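Low molecular weight phosphotyrosine protein phosphatase (Vibrio cholerae, PDB 6U1P) probably removes phosphate from phosphotyrosine in proteins, as a low molecular weight protein tyrosine phosphatase. Local coordinates at residues S41-P52 and M68-T76. Sequence-based numbering, arbitrary orientation.
Sequences SAGTLKTGKTMP and MVNPVQQVT
Val72 turns CG1 anti to its backbone N (chi1 174°), which points this methyl at CG2 of Thr47, 3.5 Å away. The two side chains cross at about a right angle. The same torsion sets Val72 CG2 over the Met51-Pro52 peptide, 3.5 Å from Met51 C. Gln74 also has CG opposite its N (chi1 -174°), and its extended chain runs past Gly43 O. Its NE2 lies at Thr44 O, but the modelled 2.5 Å is too short for an ordinary hydrogen bond, so the detail is doubtful. Gln73 NE2 donates to Ser41 O, 3.0 Å away; the oxygen lies near the plane of the glutamine amide.

Between these two amides the backbones form a single beta bridge. Gly43 N donates to Gln73 O, and Val75 N donates to Gly43 O. Farther along, Val72 N donates to Thr50 O, 2.9 Å away. Met51 bends back, placing CE 3.6 Å from Pro71 CA and SD beside Val69 CG2.

Residues 47-52 thus fold over Val72, which packs on Asn15 and Leu16 of the CX5R phosphate-binding loop, between the predicted active-site residues Cys12 and Arg18. Asn15 bonds Gln73 N and, together with Glu23, Ser41 OG. The contact joins the end of edge strand 37-43, flanked by strand 6-12, to the loop between helices 54-62 and 77-82; Val69 and Pro52 rest on helix 18-32, and Val75 touches helix 91-100.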
ATOM      1  N   SER B  41     -20.205  -5.922   5.919  1.00 42.63           N
ATOM      2  CA  SER B  41     -19.593  -5.124   4.878  1.00 45.67           C
ATOM      3  C   SER B  41     -19.562  -5.938   3.591  1.00 46.19           C
ATOM      4  O   SER B  41     -19.659  -7.169   3.603  1.00 48.80           O
ATOM      5  CB  SER B  41     -18.178  -4.679   5.263  1.00 41.90           C
ATOM      6  OG  SER B  41     -17.320  -5.791   5.344  1.00 44.72           O
ATOM      7  N   ALA B  42     -19.425  -5.229   2.472  1.00 47.33           N
ATOM      8  CA  ALA B  42     -19.423  -5.856   1.156  1.00 49.85           C
ATOM      9  C   ALA B  42     -18.828  -4.876   0.153  1.00 52.58           C
ATOM     10  O   ALA B  42     -18.745  -3.670   0.409  1.00 49.57           O
ATOM     11  CB  ALA B  42     -20.836  -6.288   0.728  1.00 46.53           C
ATOM     12  N   GLY B  43     -18.437  -5.405  -1.004  1.00 54.67           N
ATOM     13  CA  GLY B  43     -17.875  -4.603  -2.078  1.00 55.88           C
ATOM     14  C   GLY B  43     -18.807  -4.600  -3.275  1.00 59.87           C
ATOM     15  O   GLY B  43     -19.619  -5.514  -3.448  1.00 61.38           O
ATOM     16  N   THR B  44     -18.741  -3.532  -4.075  1.00 62.77           N
ATOM     17  CA  THR B  44     -19.538  -3.521  -5.293  1.00 64.62           C
ATOM     18  C   THR B  44     -18.962  -4.464  -6.346  1.00 66.60           C
ATOM     19  O   THR B  44     -19.714  -4.998  -7.163  1.00 72.83           O
ATOM     20  CB  THR B  44     -19.677  -2.091  -5.845  1.00 64.88           C
ATOM     21  OG1 THR B  44     -18.392  -1.470  -5.970  1.00 63.23           O
ATOM     22  CG2 THR B  44     -20.569  -1.230  -4.941  1.00 55.67           C
ATOM     23  N   LEU B  45     -17.653  -4.703  -6.337  1.00 66.34           N
ATOM     24  CA  LEU B  45     -16.992  -5.439  -7.410  1.00 73.68           C
ATOM     25  C   LEU B  45     -16.439  -6.765  -6.899  1.00 77.92           C
ATOM     26  O   LEU B  45     -15.851  -6.823  -5.816  1.00 75.12           O
ATOM     27  CB  LEU B  45     -15.901  -4.581  -8.049  1.00 78.83           C
ATOM     28  CG  LEU B  45     -15.194  -5.027  -9.332  1.00 83.90           C
ATOM     29  CD1 LEU B  45     -14.046  -6.009  -9.104  1.00 84.47           C
ATOM     30  CD2 LEU B  45     -16.235  -5.654 -10.271  1.00 84.79           C
ATOM     31  N   LYS B  46     -16.661  -7.831  -7.672  1.00 88.46           N
ATOM     32  CA  LYS B  46     -16.144  -9.163  -7.374  1.00 97.10           C
ATOM     33  C   LYS B  46     -14.624  -9.158  -7.435  1.00102.41           C
ATOM     34  O   LYS B  46     -14.038  -9.119  -8.522  1.00113.79           O
ATOM     35  CB  LYS B  46     -16.714 -10.193  -8.365  1.00104.56           C
ATOM     36  CG  LYS B  46     -16.082 -11.582  -8.323  1.00106.75           C
ATOM     37  CD  LYS B  46     -15.777 -12.085  -9.741  1.00111.28           C
ATOM     38  CE  LYS B  46     -15.689 -13.611  -9.802  1.00114.57           C
ATOM     39  NZ  LYS B  46     -15.001 -14.164 -11.019  1.00117.80           N
ATOM     40  N   THR B  47     -13.971  -9.264  -6.287  1.00 93.40           N
ATOM     41  CA  THR B  47     -12.526  -9.415  -6.255  1.00 90.03           C
ATOM     42  C   THR B  47     -12.170 -10.885  -6.096  1.00 84.96           C
ATOM     43  O   THR B  47     -13.016 -11.726  -5.787  1.00 83.57           O
ATOM     44  CB  THR B  47     -11.917  -8.606  -5.102  1.00 91.09           C
ATOM     45  OG1 THR B  47     -10.488  -8.700  -5.146  1.00 96.00           O
ATOM     46  CG2 THR B  47     -12.393  -9.144  -3.760  1.00 83.92           C
ATOM     47  N   GLY B  48     -10.910 -11.196  -6.348  1.00 83.37           N
ATOM     48  CA  GLY B  48     -10.538 -12.576  -6.161  1.00 84.65           C
ATOM     49  C   GLY B  48     -10.172 -12.922  -4.741  1.00 82.33           C
ATOM     50  O   GLY B  48      -9.924 -14.092  -4.430  1.00 81.87           O
ATOM     51  N   LYS B  49     -10.174 -11.931  -3.855  1.00 81.83           N
ATOM     52  CA  LYS B  49      -9.567 -12.086  -2.547  1.00 77.50           C
ATOM     53  C   LYS B  49     -10.535 -12.756  -1.579  1.00 70.96           C
ATOM     54  O   LYS B  49     -11.760 -12.696  -1.728  1.00 71.74           O
ATOM     55  CB  LYS B  49      -9.125 -10.727  -2.001  1.00 77.92           C
ATOM     56  CG  LYS B  49      -7.706 -10.328  -2.371  1.00 83.15           C
ATOM     57  CD  LYS B  49      -6.763 -10.463  -1.172  1.00 84.93           C
ATOM     58  CE  LYS B  49      -6.750  -9.189  -0.315  1.00 81.91           C
ATOM     59  NZ  LYS B  49      -5.984  -9.350   0.961  1.00 78.38           N
ATOM     60  N   THR B  50      -9.961 -13.387  -0.561  1.00 62.35           N
ATOM     61  CA  THR B  50     -10.728 -14.084   0.464  1.00 60.61           C
ATOM     62  C   THR B  50     -10.887 -13.260   1.735  1.00 54.73           C
ATOM     63  O   THR B  50     -11.989 -13.196   2.289  1.00 50.43           O
ATOM     64  CB  THR B  50     -10.059 -15.424   0.806  1.00 66.19           C
ATOM     65  OG1 THR B  50     -10.054 -16.269  -0.354  1.00 69.33           O
ATOM     66  CG2 THR B  50     -10.778 -16.122   1.964  1.00 61.45           C
ATOM     67  N   MET B  51      -9.823 -12.579   2.169  1.00 51.86           N
ATOM     68  CA  MET B  51      -9.681 -11.811   3.396  1.00 52.04           C
ATOM     69  C   MET B  51      -9.376 -10.358   3.069  1.00 47.05           C
ATOM     70  O   MET B  51      -8.819 -10.063   2.012  1.00 53.54           O
ATOM     71  CB  MET B  51      -8.539 -12.352   4.273  1.00 59.44           C
ATOM     72  CG  MET B  51      -8.818 -13.648   5.006  1.00 69.17           C
ATOM     73  SD  MET B  51     -10.120 -13.454   6.236  1.00 73.64           S
ATOM     74  CE  MET B  51     -11.407 -14.403   5.435  1.00 56.03           C
ATOM     75  N   PRO B  52      -9.694  -9.440   3.971  1.00 47.96           N
ATOM     76  CA  PRO B  52      -9.366  -8.022   3.755  1.00 47.17           C
ATOM     77  C   PRO B  52      -7.861  -7.775   3.748  1.00 50.85           C
ATOM     78  O   PRO B  52      -7.058  -8.641   4.084  1.00 56.26           O
ATOM     79  CB  PRO B  52     -10.026  -7.325   4.948  1.00 44.65           C
ATOM     80  CG  PRO B  52     -11.106  -8.250   5.380  1.00 49.64           C
ATOM     81  CD  PRO B  52     -10.575  -9.639   5.133  1.00 51.84           C
ATOM     82  N   MET B  68     -11.194  -9.091  14.015  1.00 47.91           N
ATOM     83  CA  MET B  68     -11.706 -10.422  13.705  1.00 51.73           C
ATOM     84  C   MET B  68     -12.689 -10.239  12.563  1.00 46.65           C
ATOM     85  O   MET B  68     -13.649  -9.494  12.700  1.00 43.54           O
ATOM     86  CB  MET B  68     -12.373 -11.089  14.900  1.00 55.30           C
ATOM     87  CG  MET B  68     -13.256 -12.223  14.502  1.00 65.98           C
ATOM     88  SD  MET B  68     -13.574 -13.329  15.865  1.00 77.32           S
ATOM     89  CE  MET B  68     -14.577 -12.309  16.913  1.00 76.91           C
ATOM     90  N   VAL B  69     -12.421 -10.866  11.421  1.00 43.67           N
ATOM     91  CA  VAL B  69     -12.894 -10.355  10.136  1.00 48.19           C
ATOM     92  C   VAL B  69     -13.684 -11.418   9.390  1.00 48.98           C
ATOM     93  O   VAL B  69     -13.314 -12.600   9.358  1.00 49.41           O
ATOM     94  CB  VAL B  69     -11.751  -9.835   9.241  1.00 49.05           C
ATOM     95  CG1 VAL B  69     -11.399  -8.456   9.661  1.00 53.78           C
ATOM     96  CG2 VAL B  69     -10.521 -10.748   9.303  1.00 42.09           C
ATOM     97  N   ASN B  70     -14.772 -10.981   8.790  1.00 47.82           N
ATOM     98  CA  ASN B  70     -15.499 -11.836   7.881  1.00 49.58           C
ATOM     99  C   ASN B  70     -14.817 -11.923   6.516  1.00 51.77           C
ATOM    100  O   ASN B  70     -14.054 -11.034   6.132  1.00 40.17           O
ATOM    101  CB  ASN B  70     -16.919 -11.328   7.743  1.00 50.66           C
ATOM    102  CG  ASN B  70     -17.743 -11.659   8.973  1.00 50.37           C
ATOM    103  OD1 ASN B  70     -17.995 -12.828   9.248  1.00 51.72           O
ATOM    104  ND2 ASN B  70     -18.092 -10.641   9.759  1.00 43.41           N
ATOM    105  N   PRO B  71     -15.052 -13.010   5.792  1.00 43.82           N
ATOM    106  CA  PRO B  71     -14.576 -13.098   4.410  1.00 47.57           C
ATOM    107  C   PRO B  71     -15.124 -11.955   3.576  1.00 48.27           C
ATOM    108  O   PRO B  71     -16.200 -11.421   3.844  1.00 47.17           O
ATOM    109  CB  PRO B  71     -15.134 -14.443   3.925  1.00 49.66           C
ATOM    110  CG  PRO B  71     -15.391 -15.234   5.175  1.00 49.77           C
ATOM    111  CD  PRO B  71     -15.794 -14.214   6.201  1.00 46.97           C
ATOM    112  N   VAL B  72     -14.320 -11.555   2.589  1.00 51.21           N
ATOM    113  CA  VAL B  72     -14.744 -10.619   1.556  1.00 52.00           C
ATOM    114  C   VAL B  72     -16.018 -11.118   0.873  1.00 53.27           C
ATOM    115  O   VAL B  72     -16.132 -12.301   0.528  1.00 50.49           O
ATOM    116  CB  VAL B  72     -13.602 -10.454   0.532  1.00 55.12           C
ATOM    117  CG1 VAL B  72     -14.060  -9.597  -0.670  1.00 51.07           C
ATOM    118  CG2 VAL B  72     -12.348  -9.885   1.202  1.00 44.57           C
ATOM    119  N   GLN B  73     -16.956 -10.203   0.614  1.00 45.98           N
ATOM    120  CA  GLN B  73     -18.133 -10.593  -0.154  1.00 56.20           C
ATOM    121  C   GLN B  73     -18.641  -9.425  -0.989  1.00 54.65           C
ATOM    122  O   GLN B  73     -18.502  -8.257  -0.609  1.00 56.10           O
ATOM    123  CB  GLN B  73     -19.255 -11.109   0.757  1.00 53.20           C
ATOM    124  CG  GLN B  73     -19.551 -10.178   1.899  1.00 53.47           C
ATOM    125  CD  GLN B  73     -20.845 -10.521   2.624  1.00 65.01           C
ATOM    126  OE1 GLN B  73     -21.302 -11.672   2.602  1.00 71.02           O
ATOM    127  NE2 GLN B  73     -21.449  -9.515   3.264  1.00 60.37           N
ATOM    128  N   GLN B  74     -19.253  -9.752  -2.118  1.00 56.51           N
ATOM    129  CA  GLN B  74     -19.882  -8.740  -2.948  1.00 57.19           C
ATOM    130  C   GLN B  74     -21.340  -8.546  -2.532  1.00 60.95           C
ATOM    131  O   GLN B  74     -21.997  -9.465  -2.032  1.00 60.46           O
ATOM    132  CB  GLN B  74     -19.800  -9.105  -4.426  1.00 56.35           C
ATOM    133  CG  GLN B  74     -20.327  -8.003  -5.349  1.00 63.23           C
ATOM    134  CD  GLN B  74     -20.270  -8.378  -6.828  1.00 71.20           C
ATOM    135  OE1 GLN B  74     -20.517  -9.521  -7.195  1.00 71.09           O
ATOM    136  NE2 GLN B  74     -19.951  -7.405  -7.679  1.00 74.53           N
ATOM    137  N   VAL B  75     -21.832  -7.319  -2.716  1.00 66.35           N
ATOM    138  CA  VAL B  75     -23.228  -7.026  -2.425  1.00 64.60           C
ATOM    139  C   VAL B  75     -24.137  -7.871  -3.320  1.00 66.13           C
ATOM    140  O   VAL B  75     -23.791  -8.215  -4.461  1.00 65.93           O
ATOM    141  CB  VAL B  75     -23.519  -5.526  -2.605  1.00 64.71           C
ATOM    142  CG1 VAL B  75     -23.381  -5.116  -4.062  1.00 64.42           C
ATOM    143  CG2 VAL B  75     -24.909  -5.188  -2.096  1.00 68.36           C
ATOM    144  N   THR B  76     -25.292  -8.251  -2.770  1.00 60.89           N
ATOM    145  CA  THR B  76     -26.307  -9.052  -3.436  1.00 68.68           C
ATOM    146  C   THR B  76     -27.643  -8.313  -3.437  1.00 73.99           C
ATOM    147  O   THR B  76     -27.802  -7.256  -2.816  1.00 74.74           O
ATOM    148  CB  THR B  76     -26.476 -10.405  -2.748  1.00 71.69           C
ATOM    149  OG1 THR B  76     -27.192 -10.212  -1.522  1.00 74.67           O
ATOM    150  CG2 THR B  76     -25.117 -11.019  -2.442  1.00 72.07           C
TER